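PDB 6QWT: genome polyprotein from Chicken sicinivirus JSY, which supplies, in this C-terminal piece, the 3D RNA-dependent RNA polymerase that probably copies the viral RNA genome. Local coordinates for residues S227-L232 and S374-V379; H221-Y226 and R328-G333; Y214-F219 and R384-D389; G333-Y338 and T380-H385. One frame throughout, in Å; residues are numbered along the deposited sequence.

Contact 1 of 4, residues S227-L232 and S374-V379; sequences SEVWAL and SSIHDV
Ser374 sets OG anti to its own backbone N (chi1 163°), which brings the hydroxyl to the carbonyl of Val229. Ser374 OG donates to Val229 O at 2.5 Å; the length is very short and should be read with caution. The backbones meet beside it. Val229 N donates to Ser374 O at 3.0 Å, with the N-H above the carbonyl plane. Ser374 O also receives a CA-H contact from Glu228 CA at 3.1 Å. Strand 230-235, which begins here, carries motif A of the palm domain in this polymerase family. Ser374 also reaches an aromatic ring. Ser374 CB lies over one face of the six-membered ring of Trp230, 3.9 Å from its centroid and offset toward the rim, a CH-pi contact. Trp230 NE1 is taken by Ser343 OG. A water accepts from Ala231 N and donates to Ser374 OG. The apolar part lies further along. Val229 CG1, anti to its N, stands 4.2 Å from Ile376 CD1, the two side chains side by side. Val379 CG2 presses on Ala231 CB at 3.5 Å. Within the loop 374-379, Ser375 OG accepts from His377 N at 3.1 Å, an ST turn.

Contact 2 of 4, residues H221-Y226 and R328-G333; sequences HSFLDY and RILCYG
Phe223, in the chain coming off helix 212-222, faces Arg328 on strand 327-332 with their CA atoms 7.4 Å apart. The aliphatic chain of Arg328 lies over the Phe223 ring. Arg328 CD sits above the centre of one face of the Phe223 ring, 4.0 Å from the centroid and only 9° off the normal, a CH-pi contact. Arg328 CG touches Phe223 CE2 at 3.8 Å. The chain bends at chi3 (-64°), which carries NE off the extended path. The guanidinium stands nearly upright to the ring, with the planes 83° apart. Ser222 CB lies over one face of that group, 3.7 Å from Arg328 NE. Ser222 OG is hydrogen-bonded to Phe219 O, within the helix end. Leu330 CB comes to the edge of the Phe223 ring, 4.2 Å from CZ. Tyr226 crosses the Arg328 side chain at about a right angle, its OH 3.7 Å from Arg328 CB. One water lies 2.9 Å from Tyr226 OH and accepts a weak bond from Arg328 NE. Strand 327-332 is an outer strand of the four-stranded antiparallel sheet of the palm, and its last residue, Tyr332, opens the YGDD sequence of motif C typical of picornaviral polymerases.

Contact 3 of 4, residues Y214-F219 and R384-D389; sequences YHWTPF and RHFVPD
Trp216 NE1 donates to His385 O at 2.9 Å, with an N-H...O angle of 140°. The oxygen lies close to the indole plane, while the N-H comes in from above the carbonyl plane. The bond ties helix 212-222, which precedes motif A in the palm, to strand 384-388. That strand pairs with strand 396-400 in a two-stranded antiparallel sheet, and it begins at Arg384, the last residue of the FLKR sequence of motif E. The axes of segments 214-219 and 384-388 cross at 75°, 9.5 Å apart at closest approach. The aromatic side chains fill this gap. The five-membered ring of Trp216 and the ring of Phe386 form an offset stack, centroids 3.9 Å apart and planes at 10°. Trp216 NE1 sits over the centre of the Phe386 ring, and Phe386 CE2 lies over the indole toward its rim. The packing is tight: Trp216 CD1 is 3.3 Å from Phe386 CD2. The Phe386 ring is bordered at the edge by Phe219 CB, 4.0 Å from Phe386 CE2. Strand 396-400 also adds Pro398 against the indole. Arg384 meets the benzo part of Trp216 with its aliphatic chain, which crosses the indole side chain at about a right angle. Arg384 CB comes to 3.6 Å from Trp216 CZ2, and Arg384 CD to 3.8 Å from the same carbon.

Contact 4 of 4, residues G333-Y338 and T380-H385; sequences GDDVLY and TFLKRH
Motif C of the palm meets motif E here: Asp335 and Leu337, at and just after the YGDD sequence, pack on Phe381 and Leu382 of the FLKR turn. The turn from Phe381 to Arg384 is type I', with positive phi at both Leu382 and Lys383. It is closed by two backbone bonds, Phe381 N to Arg384 O at 2.9 Å and Arg384 N to Phe381 O at 3.1 Å. Arg384 NH1 adds a bond to Leu382 O, in the carbonyl plane. Phe381 has CG anti to its backbone N (chi1 -172°), and its ring reaches toward the motif C strand. Leu337 crosses it obliquely. Leu337 CG is 3.7 Å from Phe381 CD1, and Leu337 CD1 is 3.7 Å from Phe381 CB. Backbone atoms of Asp335 and Val336 lie at the edge of the Phe381 ring, near its plane. Asp335 CB is 3.9 Å from Phe381 CE1. Leu382 CG lies above the centre of one ring face, within the same turn. Leu382 CD2 touches Asp335 OD2 at 3.9 Å. In such polymerases motif C carries metal-binding aspartates. Asp335 OD1 stands close to Asp233 OD2 of motif A, so two acidic groups converge beside the contact. A water donates to both Val336 O and Thr380 O, at 2.9 Å each. No direct hydrogen bond joins the two segments. The turn is thus held to the motif C strand by apolar contact, with a water joining the strand to Thr380 just before the turn, and not by strand pairing.

In the fold
Contacts 1, 2 and 4 meet at the four-stranded palm sheet, with centres about 10 Å from one another. Strand 335-340 of contact 4 lies between the other two strands: Leu337 N faces Leu330 O of contact 2 at 2.8 Å, and Tyr338 O faces Trp230 N of contact 1 at 2.9 Å, both probable hydrogen bonds. Phe223 of contact 2 packs on Val229 and Ile376 of contact 1. Contact 3 lies about 12 Å from contact 4 and shares Arg384 and His385 with it; Phe386 CZ is 3.9 Å from Leu337 CD1. Contact 4 reaches the probable active site, where Asp335 of motif C approaches Asp233 of motif A.

Contact 1 of 4, residues S227-L232 and S374-V379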
# COMPACT_ATOMS: atom_id res chain seq x y z
N SER A 227 27.15 -0.55 -4.22
CA SER A 227 27.35 -1.36 -5.42
C SER A 227 26.23 -2.38 -5.59
O SER A 227 25.95 -2.80 -6.72
CB SER A 227 28.70 -2.08 -5.35
OG SER A 227 28.75 -2.95 -4.24
N GLU A 228 25.60 -2.80 -4.50
CA GLU A 228 24.54 -3.79 -4.54
C GLU A 228 23.28 -3.23 -3.90
O GLU A 228 23.33 -2.69 -2.80
CB GLU A 228 24.97 -5.09 -3.84
CG GLU A 228 25.75 -6.03 -4.75
CD GLU A 228 26.20 -7.29 -4.04
OE1 GLU A 228 25.82 -8.39 -4.49
OE2 GLU A 228 26.94 -7.17 -3.04
N VAL A 229 22.16 -3.35 -4.61
CA VAL A 229 20.85 -2.95 -4.13
C VAL A 229 19.93 -4.16 -4.25
O VAL A 229 19.94 -4.84 -5.28
CB VAL A 229 20.29 -1.75 -4.91
CG1 VAL A 229 18.95 -1.30 -4.33
CG2 VAL A 229 21.29 -0.59 -4.90
N TRP A 230 19.15 -4.42 -3.20
CA TRP A 230 18.33 -5.62 -3.12
C TRP A 230 16.85 -5.27 -3.07
O TRP A 230 16.46 -4.28 -2.44
CB TRP A 230 18.71 -6.46 -1.90
CG TRP A 230 20.13 -6.92 -1.92
CD1 TRP A 230 21.18 -6.35 -1.26
CD2 TRP A 230 20.66 -8.03 -2.65
NE1 TRP A 230 22.34 -7.05 -1.54
CE2 TRP A 230 22.05 -8.08 -2.39
CE3 TRP A 230 20.10 -8.99 -3.51
CZ2 TRP A 230 22.88 -9.05 -2.94
CZ3 TRP A 230 20.93 -9.95 -4.06
CH2 TRP A 230 22.30 -9.97 -3.77
N ALA A 231 16.04 -6.08 -3.73
CA ALA A 231 14.59 -6.00 -3.66
C ALA A 231 14.04 -7.29 -3.08
O ALA A 231 14.53 -8.38 -3.40
CB ALA A 231 13.97 -5.74 -5.03
N LEU A 232 13.04 -7.17 -2.21
CA LEU A 232 12.35 -8.35 -1.71
C LEU A 232 10.91 -7.99 -1.41
O LEU A 232 10.55 -6.82 -1.30
CB LEU A 232 13.03 -8.95 -0.47
CG LEU A 232 13.23 -8.09 0.78
CD1 LEU A 232 11.96 -8.01 1.61
CD2 LEU A 232 14.38 -8.65 1.60
N SER A 374 23.03 -8.22 -7.15
CA SER A 374 21.93 -7.39 -7.64
C SER A 374 22.34 -5.93 -7.55
O SER A 374 22.93 -5.51 -6.55
CB SER A 374 20.65 -7.64 -6.82
OG SER A 374 19.71 -6.60 -7.01
N SER A 375 22.03 -5.17 -8.59
CA SER A 375 22.35 -3.75 -8.64
C SER A 375 21.06 -2.94 -8.82
O SER A 375 19.97 -3.49 -8.98
CB SER A 375 23.34 -3.44 -9.77
OG SER A 375 22.68 -3.37 -11.02
N ILE A 376 21.21 -1.61 -8.80
CA ILE A 376 20.08 -0.72 -9.02
C ILE A 376 19.46 -0.92 -10.39
O ILE A 376 18.30 -0.56 -10.61
CB ILE A 376 20.52 0.75 -8.80
CG1 ILE A 376 19.31 1.68 -8.70
CG2 ILE A 376 21.44 1.21 -9.92
CD1 ILE A 376 18.45 1.43 -7.48
N HIS A 377 20.20 -1.53 -11.33
CA HIS A 377 19.68 -1.77 -12.67
C HIS A 377 18.91 -3.07 -12.80
O HIS A 377 18.11 -3.21 -13.74
CB HIS A 377 20.83 -1.76 -13.68
CG HIS A 377 21.70 -0.54 -13.60
ND1 HIS A 377 22.99 -0.57 -13.11
CD2 HIS A 377 21.46 0.75 -13.94
CE1 HIS A 377 23.50 0.64 -13.16
NE2 HIS A 377 22.59 1.47 -13.65
N ASP A 378 19.13 -4.03 -11.90
CA ASP A 378 18.37 -5.28 -11.91
C ASP A 378 17.11 -5.22 -11.07
O ASP A 378 16.22 -6.06 -11.24
CB ASP A 378 19.24 -6.43 -11.39
CG ASP A 378 20.44 -6.70 -12.26
OD1 ASP A 378 21.57 -6.39 -11.83
OD2 ASP A 378 20.25 -7.23 -13.38
N VAL A 379 17.01 -4.24 -10.19
CA VAL A 379 16.01 -4.21 -9.14
C VAL A 379 14.68 -3.69 -9.69
O VAL A 379 14.64 -2.83 -10.58
CB VAL A 379 16.54 -3.36 -7.97
CG1 VAL A 379 15.70 -2.10 -7.78
CG2 VAL A 379 16.64 -4.18 -6.70
O HOH W 1 23.74 -0.29 -7.71
O HOH W 2 17.26 -7.98 -5.55

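Contact 2 of 4, residues H221-Y226 and R328-G333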
# COMPACT_ATOMS: atom_id res chain seq x y z
N HIS A 221 19.24 7.86 -7.43
CA HIS A 221 20.51 8.44 -7.01
C HIS A 221 20.76 8.27 -5.51
O HIS A 221 21.91 8.37 -5.08
CB HIS A 221 20.55 9.93 -7.39
CG HIS A 221 20.58 10.17 -8.86
ND1 HIS A 221 21.65 9.79 -9.66
CD2 HIS A 221 19.68 10.73 -9.70
CE1 HIS A 221 21.40 10.12 -10.91
NE2 HIS A 221 20.21 10.69 -10.96
N SER A 222 19.72 7.99 -4.72
CA SER A 222 19.93 7.77 -3.29
C SER A 222 20.65 6.46 -3.03
O SER A 222 21.33 6.32 -2.00
CB SER A 222 18.59 7.80 -2.55
OG SER A 222 17.93 6.55 -2.64
N PHE A 223 20.52 5.49 -3.94
CA PHE A 223 21.21 4.21 -3.82
C PHE A 223 22.53 4.17 -4.57
O PHE A 223 22.94 3.11 -5.05
CB PHE A 223 20.29 3.08 -4.31
CG PHE A 223 19.22 2.70 -3.33
CD1 PHE A 223 17.92 3.14 -3.50
CD2 PHE A 223 19.52 1.90 -2.23
CE1 PHE A 223 16.93 2.79 -2.60
CE2 PHE A 223 18.53 1.55 -1.33
CZ PHE A 223 17.24 2.00 -1.51
N LEU A 224 23.22 5.31 -4.69
CA LEU A 224 24.43 5.36 -5.50
C LEU A 224 25.70 5.06 -4.73
O LEU A 224 26.67 4.58 -5.32
CB LEU A 224 24.54 6.71 -6.21
CG LEU A 224 24.01 6.71 -7.66
CD1 LEU A 224 24.03 8.12 -8.25
CD2 LEU A 224 24.84 5.76 -8.53
N ASP A 225 25.72 5.29 -3.41
CA ASP A 225 26.89 4.88 -2.63
C ASP A 225 27.04 3.37 -2.52
O ASP A 225 28.02 2.90 -1.93
CB ASP A 225 26.83 5.48 -1.22
CG ASP A 225 27.24 6.93 -1.18
OD1 ASP A 225 27.75 7.43 -2.20
OD2 ASP A 225 27.03 7.59 -0.13
N TYR A 226 26.11 2.59 -3.08
CA TYR A 226 26.05 1.15 -2.89
C TYR A 226 26.25 0.44 -4.21
O TYR A 226 25.60 0.78 -5.21
CB TYR A 226 24.72 0.75 -2.26
CG TYR A 226 24.36 1.56 -1.03
CD1 TYR A 226 23.72 2.79 -1.15
CD2 TYR A 226 24.68 1.11 0.24
CE1 TYR A 226 23.40 3.54 -0.03
CE2 TYR A 226 24.36 1.85 1.36
CZ TYR A 226 23.73 3.06 1.22
OH TYR A 226 23.41 3.80 2.34
N ARG A 328 20.61 2.05 3.60
CA ARG A 328 19.44 2.81 3.20
C ARG A 328 18.31 1.83 2.89
O ARG A 328 18.52 0.81 2.23
CB ARG A 328 19.72 3.69 1.98
CG ARG A 328 18.46 4.29 1.35
CD ARG A 328 18.80 5.30 0.27
NE ARG A 328 19.50 6.46 0.80
CZ ARG A 328 18.90 7.49 1.40
NH1 ARG A 328 17.58 7.50 1.54
NH2 ARG A 328 19.62 8.51 1.86
N ILE A 329 17.11 2.16 3.37
CA ILE A 329 15.92 1.36 3.14
C ILE A 329 14.86 2.24 2.49
O ILE A 329 14.75 3.43 2.81
CB ILE A 329 15.40 0.73 4.45
CG1 ILE A 329 16.40 -0.29 4.99
CG2 ILE A 329 14.04 0.07 4.24
CD1 ILE A 329 16.05 -0.85 6.37
N LEU A 330 14.11 1.67 1.54
CA LEU A 330 12.98 2.36 0.93
C LEU A 330 11.83 1.37 0.82
O LEU A 330 11.96 0.33 0.17
CB LEU A 330 13.33 2.92 -0.45
CG LEU A 330 12.29 3.84 -1.08
CD1 LEU A 330 12.15 5.14 -0.30
CD2 LEU A 330 12.67 4.13 -2.53
N CYS A 331 10.70 1.70 1.45
CA CYS A 331 9.58 0.79 1.61
C CYS A 331 8.30 1.43 1.12
O CYS A 331 8.08 2.64 1.28
CB CYS A 331 9.42 0.38 3.09
SG CYS A 331 10.69 -0.73 3.73
N TYR A 332 7.45 0.61 0.51
CA TYR A 332 6.05 0.96 0.24
C TYR A 332 5.23 -0.30 0.54
O TYR A 332 5.20 -1.23 -0.27
CB TYR A 332 5.83 1.44 -1.19
CG TYR A 332 4.56 2.28 -1.37
CD1 TYR A 332 4.60 3.50 -2.04
CD2 TYR A 332 3.34 1.84 -0.86
CE1 TYR A 332 3.45 4.26 -2.20
CE2 TYR A 332 2.19 2.60 -1.02
CZ TYR A 332 2.25 3.80 -1.69
OH TYR A 332 1.11 4.55 -1.84
N GLY A 333 4.57 -0.32 1.69
CA GLY A 333 3.86 -1.52 2.10
C GLY A 333 4.83 -2.64 2.38
O GLY A 333 5.76 -2.51 3.18
O HOH W 3 22.45 6.49 2.37

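Contact 3 of 4, residues Y214-F219 and R384-D389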
# COMPACT_ATOMS: atom_id res chain seq x y z
N TYR A 214 8.21 11.31 -11.10
CA TYR A 214 9.12 12.31 -10.54
C TYR A 214 10.17 11.69 -9.62
O TYR A 214 11.35 12.02 -9.72
CB TYR A 214 8.32 13.37 -9.77
CG TYR A 214 9.19 14.41 -9.10
CD1 TYR A 214 9.58 14.27 -7.77
CD2 TYR A 214 9.64 15.53 -9.80
CE1 TYR A 214 10.38 15.21 -7.16
CE2 TYR A 214 10.44 16.48 -9.19
CZ TYR A 214 10.81 16.31 -7.87
OH TYR A 214 11.61 17.24 -7.25
N HIS A 215 9.75 10.80 -8.72
CA HIS A 215 10.62 10.38 -7.64
C HIS A 215 11.57 9.25 -8.02
O HIS A 215 12.50 8.97 -7.26
CB HIS A 215 9.78 9.97 -6.43
CG HIS A 215 9.20 11.13 -5.69
ND1 HIS A 215 7.87 11.48 -5.77
CD2 HIS A 215 9.78 12.05 -4.87
CE1 HIS A 215 7.66 12.56 -5.03
NE2 HIS A 215 8.80 12.92 -4.48
N TRP A 216 11.38 8.62 -9.18
CA TRP A 216 12.32 7.58 -9.59
C TRP A 216 13.73 8.13 -9.77
O TRP A 216 14.69 7.36 -9.63
CB TRP A 216 11.83 6.91 -10.87
CG TRP A 216 11.52 5.45 -10.70
CD1 TRP A 216 12.02 4.42 -11.43
CD2 TRP A 216 10.64 4.86 -9.72
NE1 TRP A 216 11.51 3.23 -10.98
CE2 TRP A 216 10.66 3.47 -9.93
CE3 TRP A 216 9.84 5.38 -8.70
CZ2 TRP A 216 9.91 2.59 -9.15
CZ3 TRP A 216 9.09 4.50 -7.93
CH2 TRP A 216 9.14 3.12 -8.16
N THR A 217 13.88 9.43 -10.04
CA THR A 217 15.23 10.00 -10.17
C THR A 217 15.91 10.13 -8.81
O THR A 217 17.02 9.59 -8.64
CB THR A 217 15.17 11.33 -10.93
OG1 THR A 217 14.80 11.09 -12.30
CG2 THR A 217 16.53 12.03 -10.90
N PRO A 218 15.34 10.80 -7.80
CA PRO A 218 16.02 10.83 -6.50
C PRO A 218 16.07 9.48 -5.81
O PRO A 218 17.04 9.22 -5.08
CB PRO A 218 15.19 11.85 -5.69
CG PRO A 218 13.86 11.84 -6.33
CD PRO A 218 14.11 11.63 -7.79
N PHE A 219 15.08 8.61 -6.02
CA PHE A 219 15.17 7.24 -5.51
C PHE A 219 16.41 6.54 -6.06
O PHE A 219 17.17 5.91 -5.31
CB PHE A 219 13.92 6.44 -5.88
CG PHE A 219 12.68 6.81 -5.10
CD1 PHE A 219 11.47 6.18 -5.35
CD2 PHE A 219 12.73 7.79 -4.12
CE1 PHE A 219 10.33 6.51 -4.64
CE2 PHE A 219 11.59 8.13 -3.40
CZ PHE A 219 10.39 7.49 -3.67
N ARG A 384 8.39 -1.79 -11.15
CA ARG A 384 9.07 -0.91 -12.09
C ARG A 384 10.58 -1.04 -11.98
O ARG A 384 11.13 -1.07 -10.87
CB ARG A 384 8.67 0.56 -11.86
CG ARG A 384 7.19 0.85 -12.04
CD ARG A 384 6.79 2.05 -11.19
NE ARG A 384 5.55 2.69 -11.64
CZ ARG A 384 4.34 2.39 -11.17
NH1 ARG A 384 4.21 1.46 -10.23
NH2 ARG A 384 3.27 3.03 -11.63
N HIS A 385 11.25 -1.08 -13.12
CA HIS A 385 12.70 -0.97 -13.18
C HIS A 385 13.11 0.50 -13.10
O HIS A 385 12.28 1.42 -13.14
CB HIS A 385 13.25 -1.59 -14.46
CG HIS A 385 13.40 -3.08 -14.40
ND1 HIS A 385 12.44 -3.95 -14.87
CD2 HIS A 385 14.41 -3.86 -13.93
CE1 HIS A 385 12.84 -5.19 -14.69
NE2 HIS A 385 14.04 -5.16 -14.12
N PHE A 386 14.42 0.73 -12.97
CA PHE A 386 15.03 2.05 -13.03
C PHE A 386 15.89 2.09 -14.29
O PHE A 386 16.90 1.38 -14.37
CB PHE A 386 15.87 2.35 -11.79
CG PHE A 386 15.09 2.35 -10.50
CD1 PHE A 386 14.71 1.16 -9.89
CD2 PHE A 386 14.75 3.54 -9.88
CE1 PHE A 386 14.00 1.16 -8.70
CE2 PHE A 386 14.04 3.55 -8.69
CZ PHE A 386 13.66 2.35 -8.10
N VAL A 387 15.50 2.90 -15.27
CA VAL A 387 16.20 2.99 -16.54
C VAL A 387 16.54 4.45 -16.84
O VAL A 387 15.63 5.26 -17.04
CB VAL A 387 15.39 2.38 -17.70
CG1 VAL A 387 16.14 2.56 -19.01
CG2 VAL A 387 15.11 0.91 -17.43
N PRO A 388 17.82 4.83 -16.89
CA PRO A 388 18.17 6.22 -17.23
C PRO A 388 17.71 6.59 -18.64
O PRO A 388 17.68 5.75 -19.55
CB PRO A 388 19.70 6.24 -17.12
CG PRO A 388 20.03 5.10 -16.20
CD PRO A 388 19.00 4.04 -16.49
N ASP A 389 17.36 7.86 -18.81
CA ASP A 389 16.94 8.35 -20.11
C ASP A 389 18.12 8.34 -21.08
O ASP A 389 19.25 8.66 -20.72
CB ASP A 389 16.37 9.76 -19.98
CG ASP A 389 15.79 10.28 -21.28
OD1 ASP A 389 16.45 11.12 -21.93
OD2 ASP A 389 14.67 9.86 -21.65

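Contact 4 of 4, residues G333-Y338 and T380-H385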
# COMPACT_ATOMS: atom_id res chain seq x y z
N GLY A 333 4.57 -0.32 1.69
CA GLY A 333 3.86 -1.52 2.10
C GLY A 333 4.83 -2.64 2.38
O GLY A 333 5.76 -2.51 3.18
N ASP A 334 4.62 -3.78 1.74
CA ASP A 334 5.56 -4.88 1.86
C ASP A 334 6.67 -4.82 0.81
O ASP A 334 7.56 -5.67 0.83
CB ASP A 334 4.82 -6.22 1.77
CG ASP A 334 3.84 -6.24 0.62
OD1 ASP A 334 3.76 -5.23 -0.11
OD2 ASP A 334 3.14 -7.26 0.46
N ASP A 335 6.63 -3.84 -0.09
CA ASP A 335 7.66 -3.70 -1.11
C ASP A 335 8.86 -2.95 -0.53
O ASP A 335 8.70 -1.97 0.20
CB ASP A 335 7.12 -2.96 -2.33
CG ASP A 335 6.05 -3.75 -3.05
OD1 ASP A 335 6.41 -4.72 -3.75
OD2 ASP A 335 4.87 -3.40 -2.91
N VAL A 336 10.07 -3.42 -0.85
CA VAL A 336 11.29 -3.00 -0.18
C VAL A 336 12.42 -2.93 -1.17
O VAL A 336 12.66 -3.87 -1.95
CB VAL A 336 11.70 -3.95 0.97
CG1 VAL A 336 13.13 -3.60 1.41
CG2 VAL A 336 10.71 -3.86 2.09
N LEU A 337 13.15 -1.83 -1.10
CA LEU A 337 14.52 -1.78 -1.57
C LEU A 337 15.44 -1.52 -0.39
O LEU A 337 15.11 -0.72 0.50
CB LEU A 337 14.73 -0.69 -2.64
CG LEU A 337 13.92 -0.75 -3.93
CD1 LEU A 337 14.32 0.42 -4.84
CD2 LEU A 337 14.14 -2.07 -4.63
N TYR A 338 16.60 -2.17 -0.36
CA TYR A 338 17.58 -1.88 0.68
C TYR A 338 18.98 -2.08 0.12
O TYR A 338 19.19 -2.79 -0.87
CB TYR A 338 17.35 -2.73 1.93
CG TYR A 338 17.87 -4.15 1.87
CD1 TYR A 338 19.19 -4.44 2.19
CD2 TYR A 338 17.03 -5.21 1.53
CE1 TYR A 338 19.67 -5.73 2.15
CE2 TYR A 338 17.51 -6.51 1.49
CZ TYR A 338 18.83 -6.76 1.80
OH TYR A 338 19.31 -8.05 1.76
N THR A 380 13.58 -4.22 -9.16
CA THR A 380 12.24 -3.71 -9.44
C THR A 380 11.61 -3.23 -8.14
O THR A 380 11.77 -3.85 -7.09
CB THR A 380 11.34 -4.78 -10.08
OG1 THR A 380 11.05 -5.81 -9.12
CG2 THR A 380 12.00 -5.39 -11.30
N PHE A 381 10.90 -2.10 -8.22
CA PHE A 381 10.23 -1.50 -7.08
C PHE A 381 8.87 -1.03 -7.55
O PHE A 381 8.78 -0.22 -8.48
CB PHE A 381 11.05 -0.33 -6.51
CG PHE A 381 10.50 0.22 -5.22
CD1 PHE A 381 10.21 -0.62 -4.15
CD2 PHE A 381 10.28 1.58 -5.07
CE1 PHE A 381 9.71 -0.11 -2.97
CE2 PHE A 381 9.79 2.10 -3.89
CZ PHE A 381 9.50 1.25 -2.83
N LEU A 382 7.81 -1.53 -6.91
CA LEU A 382 6.44 -1.28 -7.36
C LEU A 382 6.27 -1.69 -8.83
O LEU A 382 5.72 -0.96 -9.65
CB LEU A 382 6.04 0.18 -7.15
CG LEU A 382 6.14 0.72 -5.72
CD1 LEU A 382 5.95 2.23 -5.70
CD2 LEU A 382 5.14 0.03 -4.80
N LYS A 383 6.79 -2.88 -9.15
CA LYS A 383 6.72 -3.48 -10.48
C LYS A 383 7.47 -2.67 -11.54
O LYS A 383 7.23 -2.86 -12.74
CB LYS A 383 5.27 -3.69 -10.92
CG LYS A 383 4.49 -4.70 -10.06
CD LYS A 383 3.08 -4.90 -10.59
CE LYS A 383 2.78 -6.38 -10.83
NZ LYS A 383 1.77 -6.59 -11.92
N ARG A 384 8.39 -1.79 -11.15
CA ARG A 384 9.07 -0.91 -12.09
C ARG A 384 10.58 -1.04 -11.98
O ARG A 384 11.13 -1.07 -10.87
CB ARG A 384 8.67 0.56 -11.86
CG ARG A 384 7.19 0.85 -12.04
CD ARG A 384 6.79 2.05 -11.19
NE ARG A 384 5.55 2.69 -11.64
CZ ARG A 384 4.34 2.39 -11.17
NH1 ARG A 384 4.21 1.46 -10.23
NH2 ARG A 384 3.27 3.03 -11.63
N HIS A 385 11.25 -1.08 -13.12
CA HIS A 385 12.70 -0.97 -13.18
C HIS A 385 13.11 0.50 -13.10
O HIS A 385 12.28 1.42 -13.14
CB HIS A 385 13.25 -1.59 -14.46
CG HIS A 385 13.40 -3.08 -14.40
ND1 HIS A 385 12.44 -3.95 -14.87
CD2 HIS A 385 14.41 -3.86 -13.93
CE1 HIS A 385 12.84 -5.19 -14.69
NE2 HIS A 385 14.04 -5.16 -14.12
O HOH W 4 8.22 -3.91 -5.14
O HOH W 5 10.99 -4.12 -4.28